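Local coordinates for glutamine amido transferase (Methylobacillus flagellatus, PDB 3M3P), which belongs to the glutamine amidotransferase family, in which helices pack round a central mixed beta sheet, at residues Gly21-Leu24 and Ala25-Ile29; Ala181-Val184 and Arg185-Cys188. All coordinates share one frame; numbering follows the deposited sequence. Where two conformers were deposited one is given.

Interaction 1: Gly21-Leu24 and Ala25-Ile29; sequences GDFL and AGEHI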
loop_
_atom_site.group_PDB
_atom_site.type_symbol
_atom_site.label_atom_id
_atom_site.label_comp_id
_atom_site.label_asym_id
_atom_site.label_seq_id
_atom_site.Cartn_x
_atom_site.Cartn_y
_atom_site.Cartn_z
ATOM N N GLY A 21 -4.841 9.642 -3.023
ATOM C CA GLY A 21 -5.980 10.535 -3.011
ATOM C C GLY A 21 -5.854 11.668 -3.990
ATOM O O GLY A 21 -6.803 11.989 -4.702
ATOM N N ASP A 22 -4.702 12.304 -4.015
ATOM C CA ASP A 22 -4.474 13.373 -4.958
ATOM C C ASP A 22 -4.540 12.869 -6.408
ATOM O O ASP A 22 -5.073 13.552 -7.267
ATOM C CB ASP A 22 -3.083 14.010 -4.722
ATOM C CG ASP A 22 -3.047 15.047 -3.604
ATOM O OD1 ASP A 22 -3.943 15.116 -2.786
ATOM O OD2 ASP A 22 -1.940 15.660 -3.530
ATOM N N PHE A 23 -4.053 11.660 -6.650
ATOM C CA PHE A 23 -4.073 11.070 -7.964
ATOM C C PHE A 23 -5.539 10.860 -8.410
ATOM O O PHE A 23 -5.932 11.237 -9.513
ATOM C CB PHE A 23 -3.282 9.761 -7.961
ATOM C CG PHE A 23 -3.368 9.036 -9.249
ATOM C CD1 PHE A 23 -2.583 9.399 -10.358
ATOM C CD2 PHE A 23 -4.274 8.015 -9.399
ATOM C CE1 PHE A 23 -2.761 8.707 -11.590
ATOM C CE2 PHE A 23 -4.437 7.375 -10.633
ATOM C CZ PHE A 23 -3.664 7.718 -11.673
ATOM N N LEU A 24 -6.357 10.293 -7.524
ATOM C CA LEU A 24 -7.760 10.093 -7.880
ATOM C C LEU A 24 -8.482 11.410 -8.116
ATOM O O LEU A 24 -9.290 11.527 -9.046
ATOM C CB LEU A 24 -8.465 9.248 -6.819
ATOM C CG LEU A 24 -8.032 7.805 -6.605
ATOM C CD1 LEU A 24 -8.915 7.172 -5.550
ATOM C CD2 LEU A 24 -8.032 7.004 -7.882
ATOM N N ALA A 25 -8.189 12.410 -7.308
ATOM C CA ALA A 25 -8.811 13.727 -7.485
ATOM C C ALA A 25 -8.452 14.290 -8.865
ATOM O O ALA A 25 -9.300 14.840 -9.584
ATOM C CB ALA A 25 -8.369 14.690 -6.377
ATOM N N GLY A 26 -7.181 14.135 -9.245
ATOM C CA GLY A 26 -6.747 14.635 -10.550
ATOM C C GLY A 26 -7.359 13.876 -11.722
ATOM O O GLY A 26 -7.428 14.411 -12.817
ATOM N N GLU A 27 -7.746 12.619 -11.508
ATOM C CA GLU A 27 -8.530 11.819 -12.497
ATOM C C GLU A 27 -10.014 11.961 -12.378
ATOM O O GLU A 27 -10.753 11.356 -13.167
ATOM C CB GLU A 27 -8.159 10.320 -12.306
ATOM C CG GLU A 27 -6.760 9.969 -12.693
ATOM C CD GLU A 27 -6.603 9.712 -14.198
ATOM O OE1 GLU A 27 -7.591 9.437 -14.903
ATOM O OE2 GLU A 27 -5.522 9.738 -14.671
ATOM N N HIS A 28 -10.475 12.792 -11.449
ATOM C CA HIS A 28 -11.921 12.956 -11.198
ATOM C C HIS A 28 -12.572 11.592 -10.975
ATOM O O HIS A 28 -13.673 11.305 -11.462
ATOM C CB HIS A 28 -12.583 13.797 -12.282
ATOM C CG HIS A 28 -12.060 15.191 -12.269
ATOM N ND1 HIS A 28 -11.038 15.577 -13.102
ATOM C CD2 HIS A 28 -12.280 16.232 -11.417
ATOM C CE1 HIS A 28 -10.726 16.834 -12.843
ATOM N NE2 HIS A 28 -11.460 17.266 -11.819
ATOM N N ILE A 29 -11.881 10.758 -10.244
ATOM C CA ILE A 29 -12.421 9.475 -9.773
ATOM C C ILE A 29 -12.908 9.669 -8.327
ATOM O O ILE A 29 -12.092 9.950 -7.434
ATOM C CB ILE A 29 -11.411 8.371 -9.845
ATOM C CG1 ILE A 29 -11.081 8.155 -11.352
ATOM C CG2 ILE A 29 -11.919 7.060 -9.170
ATOM C CD1 ILE A 29 -9.851 7.265 -11.657
#
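The first torsion of Phe23 (175°) swings its ring away from the backbone N to lie beside its own carbonyl carbon, and the chain of Glu27 folds over at chi2 (-83°); the phenyl ring and the glutamate stem thus run side by side one turn apart, at the C-terminal end of a helix closed by a Schellman motif. CG of Glu27 lies over one face of the Phe23 ring, 4.2 Å from its centroid and shifted toward the rim: a CH-pi contact. The carboxylate beyond it is turned 38° from the ring plane, and its OE2 approaches Phe23 CZ at 4.1 Å. The last regular helical bonds run from Ala25 N to Gly21 O, from Gly26 N to Asp22 O and from Glu27 N to Phe23 O. His28 then takes a positive phi, which breaks the helix, turns the chain and lets Ile29 N reach back to Leu24 O at 3.0 Å, while His28 N bonds to Ala25 O. The same turn brings Ile29 across Leu24, and both side chains reach Val6 of strand 6-10. Phe23, Glu27 and Ile29 also touch Ile237 of helix 218-237. The turn thus joins helix 18-26 to strand 31-35 within a beta-alpha-beta unit. Inside it, Leu24 meets Ile29 through methyl carbons, CD2 to CG2 at 4.1 Å.

Interaction 2: Ala181-Val184 and Arg185-Cys188; sequences AHMV and REWC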
loop_
_atom_site.group_PDB
_atom_site.type_symbol
_atom_site.label_atom_id
_atom_site.label_comp_id
_atom_site.label_asym_id
_atom_site.label_seq_id
_atom_site.Cartn_x
_atom_site.Cartn_y
_atom_site.Cartn_z
ATOM N N ALA A 181 5.840 14.699 1.096
ATOM C CA ALA A 181 6.899 15.133 1.995
ATOM C C ALA A 181 6.399 15.482 3.379
ATOM O O ALA A 181 7.005 15.114 4.392
ATOM C CB ALA A 181 7.679 16.346 1.403
ATOM N N HIS A 182 5.240 16.162 3.421
ATOM C CA HIS A 182 4.731 16.609 4.721
ATOM C C HIS A 182 4.296 15.448 5.620
ATOM O O HIS A 182 4.333 15.525 6.860
ATOM C CB HIS A 182 3.640 17.654 4.545
ATOM C CG HIS A 182 2.375 17.134 3.955
ATOM N ND1 HIS A 182 2.235 16.829 2.626
ATOM C CD2 HIS A 182 1.185 16.804 4.550
ATOM C CE1 HIS A 182 1.009 16.370 2.417
ATOM N NE2 HIS A 182 0.345 16.358 3.559
HETATM N N MSE A 183 3.902 14.335 5.007
HETATM C CA MSE A 183 3.554 13.142 5.736
HETATM C C MSE A 183 4.792 12.478 6.340
HETATM O O MSE A 183 4.736 12.029 7.467
HETATM C CB MSE A 183 2.878 12.168 4.787
HETATM C CG MSE A 183 1.506 12.643 4.261
HETATM SE SE MSE A 183 0.799 11.591 2.823
HETATM C CE MSE A 183 0.533 9.953 3.835
ATOM N N VAL A 184 5.885 12.401 5.583
ATOM C CA VAL A 184 7.170 11.910 6.149
ATOM C C VAL A 184 7.536 12.741 7.369
ATOM O O VAL A 184 7.839 12.200 8.417
ATOM C CB VAL A 184 8.314 11.929 5.078
ATOM C CG1 VAL A 184 9.650 11.508 5.703
ATOM C CG2 VAL A 184 7.964 11.021 3.891
ATOM N N ARG A 185 7.470 14.063 7.240
ATOM C CA ARG A 185 7.766 14.928 8.372
ATOM C C ARG A 185 6.840 14.646 9.546
ATOM O O ARG A 185 7.282 14.598 10.677
ATOM C CB ARG A 185 7.687 16.407 7.945
ATOM C CG ARG A 185 8.710 16.791 6.938
ATOM C CD ARG A 185 8.709 18.263 6.690
ATOM N NE ARG A 185 9.656 18.642 5.618
ATOM C CZ ARG A 185 10.974 18.720 5.741
ATOM N NH1 ARG A 185 11.590 18.467 6.881
ATOM N NH2 ARG A 185 11.685 19.049 4.652
ATOM N N GLU A 186 5.547 14.539 9.291
ATOM C CA GLU A 186 4.532 14.281 10.338
ATOM C C GLU A 186 4.831 12.987 11.080
ATOM O O GLU A 186 4.805 12.916 12.315
ATOM C CB GLU A 186 3.117 14.251 9.686
ATOM C CG GLU A 186 2.536 15.661 9.392
ATOM C CD GLU A 186 1.491 15.829 8.286
ATOM O OE1 GLU A 186 0.821 14.800 7.836
ATOM O OE2 GLU A 186 1.443 17.077 7.900
ATOM N N TRP A 187 5.082 11.930 10.325
ATOM C CA TRP A 187 5.287 10.596 10.935
ATOM C C TRP A 187 6.525 10.638 11.782
ATOM O O TRP A 187 6.526 10.072 12.880
ATOM C CB TRP A 187 5.365 9.517 9.873
ATOM C CG TRP A 187 4.089 9.296 9.143
ATOM C CD1 TRP A 187 2.874 9.977 9.274
ATOM C CD2 TRP A 187 3.877 8.299 8.150
ATOM N NE1 TRP A 187 1.936 9.438 8.402
ATOM C CE2 TRP A 187 2.543 8.427 7.682
ATOM C CE3 TRP A 187 4.699 7.298 7.600
ATOM C CZ2 TRP A 187 2.027 7.600 6.701
ATOM C CZ3 TRP A 187 4.140 6.447 6.592
ATOM C CH2 TRP A 187 2.843 6.635 6.148
ATOM N N CYS A 188 7.604 11.245 11.298
ATOM C CA CYS A 188 8.810 11.378 12.092
ATOM C C CYS A 188 8.575 12.138 13.392
ATOM O O CYS A 188 9.178 11.818 14.441
ATOM C CB CYS A 188 9.932 12.038 11.315
ATOM S SG CYS A 188 10.613 10.958 9.957
#
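Selenomethionine Met183 and Trp187 lie side by side at the i to i+4 spacing of an alpha helix, 181-190, which packs beside the mixed sheet of the glutamine amidotransferase fold. Their side chains point the same way and meet where the terminal methyl CE of Met183 comes 4.0 Å from Trp187 CZ2 on the six-membered ring. The bend at chi3 of Met183 (66°) turns that methyl from the selenium toward the indole. Closer to the backbone, Met183 O sits over one face of the same indole, 3.3 Å from CD1, while also accepting the helical hydrogen bond from Trp187 N at 2.9 Å. One carbonyl therefore meets both the amide and the ring of the residue four places on. On the exposed side, the His182 ring and the Glu186 carboxylate also run alongside each other. In the conformer given for Glu186, one of two, OE2 lies at the ring edge, 3.4 Å from His182 CD2; in that copy His182 NE2 is 4.5 Å from OE2, too far for a direct contact. Arg185 N to Ala181 O, Glu186 N to His182 O and Cys188 N to Val184 O complete the i to i+4 hydrogen bonds. Beyond this first shell, the indole is fixed by a hydrogen bond from NE1 to Ser14 O and by an edge-to-face contact with the His176 ring, while Phe137 and Trp139 of strand 134-140 also touch it. Val184 packs on Leu218 of helix 218-237 and Ile214 of helix 211-215, and Cys188 reaches Ile214 too; these two helices cover part of the buried side. Along that side, Val184 CG1 stands 4.4 Å from Cys188 SG.

In the fold
Interaction 1 comes first along the chain, at the end of helix 18-26, and closes long before interaction 2 opens on helix 181-190. Their centres are 21 Å apart and their nearest atoms about 7 Å, so they do not touch; each centre lies about 17 Å from that of the chain. Two features relate them. Helix 218-237 packs against both, through Ile237 at interaction 1 and Leu218 at interaction 2, and by these two ends bridges an early and a late helix. Asp22 OD2 is also hydrogen-bonded to Gln180 NE2, just ahead of 181-190. Helix 18-26 belongs to the beta-alpha-beta unit at the edge of the mixed sheet, whereas 181-190 follows strand 170-173 in its interior.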